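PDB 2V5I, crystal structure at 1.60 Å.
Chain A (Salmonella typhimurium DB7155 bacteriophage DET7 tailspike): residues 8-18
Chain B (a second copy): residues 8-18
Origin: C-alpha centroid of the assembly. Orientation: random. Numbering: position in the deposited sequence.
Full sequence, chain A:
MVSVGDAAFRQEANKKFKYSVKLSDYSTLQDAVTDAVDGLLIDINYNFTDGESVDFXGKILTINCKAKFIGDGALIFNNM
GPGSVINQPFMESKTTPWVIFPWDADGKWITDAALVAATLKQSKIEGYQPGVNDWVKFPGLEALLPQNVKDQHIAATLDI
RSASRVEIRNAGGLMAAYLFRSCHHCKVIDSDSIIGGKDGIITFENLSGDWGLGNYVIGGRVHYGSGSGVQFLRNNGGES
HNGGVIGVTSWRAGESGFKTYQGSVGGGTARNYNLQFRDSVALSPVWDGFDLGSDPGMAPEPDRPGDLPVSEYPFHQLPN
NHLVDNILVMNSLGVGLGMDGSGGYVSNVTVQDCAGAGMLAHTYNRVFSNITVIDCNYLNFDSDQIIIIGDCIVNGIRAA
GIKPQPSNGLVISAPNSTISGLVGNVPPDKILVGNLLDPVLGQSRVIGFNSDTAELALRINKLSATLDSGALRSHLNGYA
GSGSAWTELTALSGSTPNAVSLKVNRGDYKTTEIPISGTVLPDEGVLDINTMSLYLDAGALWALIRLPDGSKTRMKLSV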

# COMPACT_ATOMS: atom_id res chain seq x y z
N ALA A 8 34.26 48.18 23.47
CA ALA A 8 34.68 46.81 23.66
C ALA A 8 33.39 45.98 23.58
O ALA A 8 33.33 45.00 22.84
CB ALA A 8 35.35 46.62 24.99
N PHE A 9 32.37 46.39 24.34
CA PHE A 9 31.12 45.63 24.34
C PHE A 9 30.41 45.61 22.98
O PHE A 9 29.83 44.58 22.63
CB PHE A 9 30.11 46.05 25.40
CG PHE A 9 28.98 45.06 25.55
CD1 PHE A 9 29.26 43.76 25.94
CD2 PHE A 9 27.68 45.40 25.20
CE1 PHE A 9 28.24 42.81 26.04
CE2 PHE A 9 26.65 44.45 25.32
CZ PHE A 9 26.94 43.17 25.72
N ARG A 10 30.44 46.71 22.23
CA ARG A 10 29.81 46.76 20.90
C ARG A 10 30.38 45.66 20.00
O ARG A 10 29.62 44.89 19.40
CB ARG A 10 30.00 48.14 20.26
CG ARG A 10 29.61 48.26 18.80
CD ARG A 10 29.92 49.67 18.27
NE ARG A 10 29.01 50.67 18.84
CZ ARG A 10 27.95 51.19 18.22
NH1 ARG A 10 27.63 50.83 16.98
NH2 ARG A 10 27.19 52.09 18.84
N GLN A 11 31.71 45.56 19.93
CA GLN A 11 32.33 44.50 19.14
C GLN A 11 32.07 43.10 19.74
O GLN A 11 31.81 42.15 18.98
CB GLN A 11 33.83 44.76 18.91
CG GLN A 11 34.72 44.64 20.12
CD GLN A 11 36.18 45.07 19.81
OE1 GLN A 11 36.79 44.60 18.82
NE2 GLN A 11 36.72 45.96 20.64
N GLU A 12 32.10 42.97 21.06
CA GLU A 12 31.81 41.69 21.73
C GLU A 12 30.38 41.24 21.40
O GLU A 12 30.15 40.08 21.09
CB GLU A 12 31.98 41.84 23.23
CG GLU A 12 31.70 40.57 24.00
CD GLU A 12 31.75 40.73 25.49
OE1 GLU A 12 32.58 41.55 25.97
OE2 GLU A 12 30.98 40.01 26.18
N ALA A 13 29.43 42.18 21.51
CA ALA A 13 28.00 41.88 21.29
C ALA A 13 27.77 41.49 19.82
O ALA A 13 27.10 40.48 19.52
CB ALA A 13 27.21 43.10 21.59
N ASN A 14 28.33 42.27 18.89
CA ASN A 14 28.16 41.99 17.48
C ASN A 14 28.67 40.61 17.08
O ASN A 14 28.17 40.01 16.14
CB ASN A 14 28.88 43.03 16.61
CG ASN A 14 28.18 44.38 16.60
OD1 ASN A 14 27.06 44.53 17.05
ND2 ASN A 14 28.89 45.40 16.09
N LYS A 15 29.67 40.11 17.81
CA LYS A 15 30.28 38.83 17.56
C LYS A 15 29.51 37.67 18.24
O LYS A 15 29.70 36.55 17.82
CB LYS A 15 31.71 38.83 18.09
CG LYS A 15 32.60 37.81 17.59
CD LYS A 15 34.08 38.18 17.98
CE LYS A 15 35.09 37.43 17.14
NZ LYS A 15 36.46 37.55 17.73
N LYS A 16 28.73 37.91 19.29
CA LYS A 16 28.18 36.80 20.05
C LYS A 16 26.67 36.62 19.99
O LYS A 16 26.20 35.60 20.49
CB LYS A 16 28.62 36.85 21.53
CG LYS A 16 27.96 37.93 22.33
CD LYS A 16 28.55 37.90 23.77
CE LYS A 16 27.85 38.72 24.73
NZ LYS A 16 28.55 38.61 26.07
N PHE A 17 25.93 37.59 19.42
CA PHE A 17 24.48 37.48 19.40
C PHE A 17 23.93 37.25 17.99
O PHE A 17 24.44 37.75 17.00
CB PHE A 17 23.80 38.73 20.00
CG PHE A 17 24.13 39.01 21.42
CD1 PHE A 17 23.98 38.04 22.42
CD2 PHE A 17 24.52 40.30 21.82
CE1 PHE A 17 24.27 38.33 23.75
CE2 PHE A 17 24.84 40.58 23.16
CZ PHE A 17 24.68 39.59 24.12
N LYS A 18 22.88 36.47 17.91
CA LYS A 18 22.18 36.21 16.65
C LYS A 18 21.49 37.45 16.15
O LYS A 18 20.82 38.16 16.92
CB LYS A 18 21.14 35.09 16.90
CG LYS A 18 20.47 34.61 15.57
CD LYS A 18 20.31 33.10 15.39
CE LYS A 18 19.79 32.71 13.94
NZ LYS A 18 20.85 32.49 12.83
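Chain B (8-18) AFRQEANKKFK

Chain B repeats the conformation of chain A: the stretch is helical from residue 8, and by Phe17 and Lys18 the backbone has opened into an extended form, with psi near 140°. The two helices run in the same direction, their axes only 3° from parallel and 11.4 Å apart at closest approach. The backbones draw together toward the C-terminal end, where the CA atoms of Lys18(A) and Lys18(B) are 5.6 Å apart. Together the stretches bury 535 Å².

Apolar packing centres on two phenylalanines of chain A. Phe9(A), a t rotamer pointing toward chain B, is a knob set among Phe9(B), Arg10(B), Ala13(B) and Asn14(B). Arg10(B) CA lies over one face of its ring, 4.1 Å from the centroid, in a CH-pi contact. The small methyl of Ala13(B) lets the ring edge come close, with Phe9(A) CZ 3.9 Å from Ala13(B) CB, while Phe9(A) CE2 lies 4.3 Å from Phe9(B) CD2. Further along, Phe17(A) receives Phe17(B) CB over one face, 3.8 Å from its centroid, and the edge of the Phe17(B) ring is directed toward that ring's face. The centroids are 5.2 Å apart and the planes are inclined at 62°, an arrangement that brings the positive rim of one aromatic ring to the electron-rich face of another.

Charged and polar groups form a network beside this packing. Arg10(B) is long enough to reach across to chain A, where its NH1 makes a salt bridge with Glu12(A) OE1 at 2.9 Å; its guanidinium also lays a face against Phe9(A) CD1, so the residue serves both as charge partner and as cover for the aromatic side chain. Glu12(A) OE2 is held within its own chain by Lys16(A) NZ at 2.8 Å, a salt bridge between residues four apart. The same ammonium donates to Asn14(B) OD1, also at 2.8 Å, so Lys16(A) links both chains. The amide of Asn14(B) can serve as acceptor and donor at once: its ND2 donates to a water 3.0 Å away, which also accepts from Arg10(B) NH1 at 2.9 Å and donates to Glu12(A) OE2 at 2.8 Å, closing the network.

Main-chain contacts join the stretches beyond the helices. Lys18(A) N donates to Lys18(B) O at 2.9 Å with a nearly straight angle of 166°, and Phe17(A) CA approaches the same oxygen at 3.3 Å in a CA-H...O contact. The lysine CB atoms are 4.1 Å apart, but both side chains then lead away, which keeps their ammonium groups out of the contact.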

# COMPACT_ATOMS: atom_id res chain seq x y z
N ALA B 8 25.24 48.10 33.09
CA ALA B 8 23.86 47.71 33.29
C ALA B 8 23.44 47.06 31.97
O ALA B 8 22.90 45.95 31.97
CB ALA B 8 22.99 48.90 33.59
N PHE B 9 23.70 47.74 30.85
CA PHE B 9 23.30 47.18 29.55
C PHE B 9 24.01 45.87 29.20
O PHE B 9 23.37 45.00 28.60
CB PHE B 9 23.45 48.14 28.37
CG PHE B 9 22.76 47.64 27.14
CD1 PHE B 9 21.38 47.43 27.15
CD2 PHE B 9 23.47 47.28 26.01
CE1 PHE B 9 20.72 46.92 26.04
CE2 PHE B 9 22.81 46.78 24.87
CZ PHE B 9 21.45 46.59 24.90
N ARG B 10 25.29 45.72 29.54
CA ARG B 10 26.03 44.48 29.26
C ARG B 10 25.31 43.29 29.89
O ARG B 10 25.05 42.28 29.22
CB ARG B 10 27.47 44.58 29.76
CG ARG B 10 28.27 43.29 29.75
CD ARG B 10 29.67 43.52 30.35
NE ARG B 10 30.51 44.34 29.45
CZ ARG B 10 31.46 43.86 28.64
NH1 ARG B 10 31.73 42.55 28.60
NH2 ARG B 10 32.15 44.69 27.87
N GLN B 11 24.97 43.39 31.18
CA GLN B 11 24.23 42.32 31.84
C GLN B 11 22.80 42.16 31.27
O GLN B 11 22.34 41.03 31.10
CB GLN B 11 24.24 42.49 33.37
CG GLN B 11 23.43 43.63 33.92
CD GLN B 11 23.62 43.79 35.45
OE1 GLN B 11 23.50 42.81 36.22
NE2 GLN B 11 23.94 45.02 35.88
N GLU B 12 22.13 43.26 30.97
CA GLU B 12 20.78 43.22 30.38
C GLU B 12 20.83 42.49 29.02
O GLU B 12 19.99 41.65 28.74
CB GLU B 12 20.24 44.63 30.20
CG GLU B 12 18.86 44.67 29.59
CD GLU B 12 18.37 46.06 29.30
OE1 GLU B 12 18.71 46.99 30.08
OE2 GLU B 12 17.61 46.21 28.30
N ALA B 13 21.81 42.86 28.20
CA ALA B 13 21.96 42.30 26.84
C ALA B 13 22.27 40.80 26.93
O ALA B 13 21.66 39.96 26.23
CB ALA B 13 23.07 42.99 26.15
N ASN B 14 23.23 40.44 27.78
CA ASN B 14 23.61 39.04 27.92
C ASN B 14 22.45 38.15 28.35
O ASN B 14 22.43 36.97 28.02
CB ASN B 14 24.75 38.87 28.95
CG ASN B 14 26.09 39.37 28.45
OD1 ASN B 14 26.27 39.64 27.27
ND2 ASN B 14 27.05 39.50 29.37
N LYS B 15 21.49 38.72 29.07
CA LYS B 15 20.34 38.01 29.57
C LYS B 15 19.20 37.95 28.52
O LYS B 15 18.34 37.11 28.67
CB LYS B 15 19.81 38.71 30.82
CG LYS B 15 18.93 37.95 31.67
CD LYS B 15 18.77 38.70 33.04
CE LYS B 15 18.24 37.79 34.13
NZ LYS B 15 17.81 38.59 35.33
N LYS B 16 19.14 38.85 27.55
CA LYS B 16 17.96 38.93 26.70
C LYS B 16 18.14 38.54 25.24
O LYS B 16 17.14 38.44 24.54
CB LYS B 16 17.28 40.32 26.78
CG LYS B 16 18.04 41.40 26.07
CD LYS B 16 17.28 42.74 26.29
CE LYS B 16 17.76 43.84 25.48
NZ LYS B 16 16.94 45.07 25.82
N PHE B 17 19.40 38.37 24.78
CA PHE B 17 19.62 38.07 23.37
C PHE B 17 20.13 36.64 23.16
O PHE B 17 20.88 36.08 23.95
CB PHE B 17 20.62 39.05 22.73
CG PHE B 17 20.20 40.48 22.74
CD1 PHE B 17 18.95 40.87 22.23
CD2 PHE B 17 21.08 41.47 23.17
CE1 PHE B 17 18.58 42.22 22.22
CE2 PHE B 17 20.70 42.82 23.18
CZ PHE B 17 19.45 43.19 22.68
N LYS B 18 19.70 36.04 22.07
CA LYS B 18 20.15 34.71 21.67
C LYS B 18 21.60 34.72 21.28
O LYS B 18 22.05 35.61 20.53
CB LYS B 18 19.29 34.24 20.48
CG LYS B 18 19.57 32.75 20.09
CD LYS B 18 18.34 31.88 19.81
CE LYS B 18 18.72 30.35 19.61
NZ LYS B 18 18.77 29.45 20.87
O HOH W 1 29.86 40.36 28.76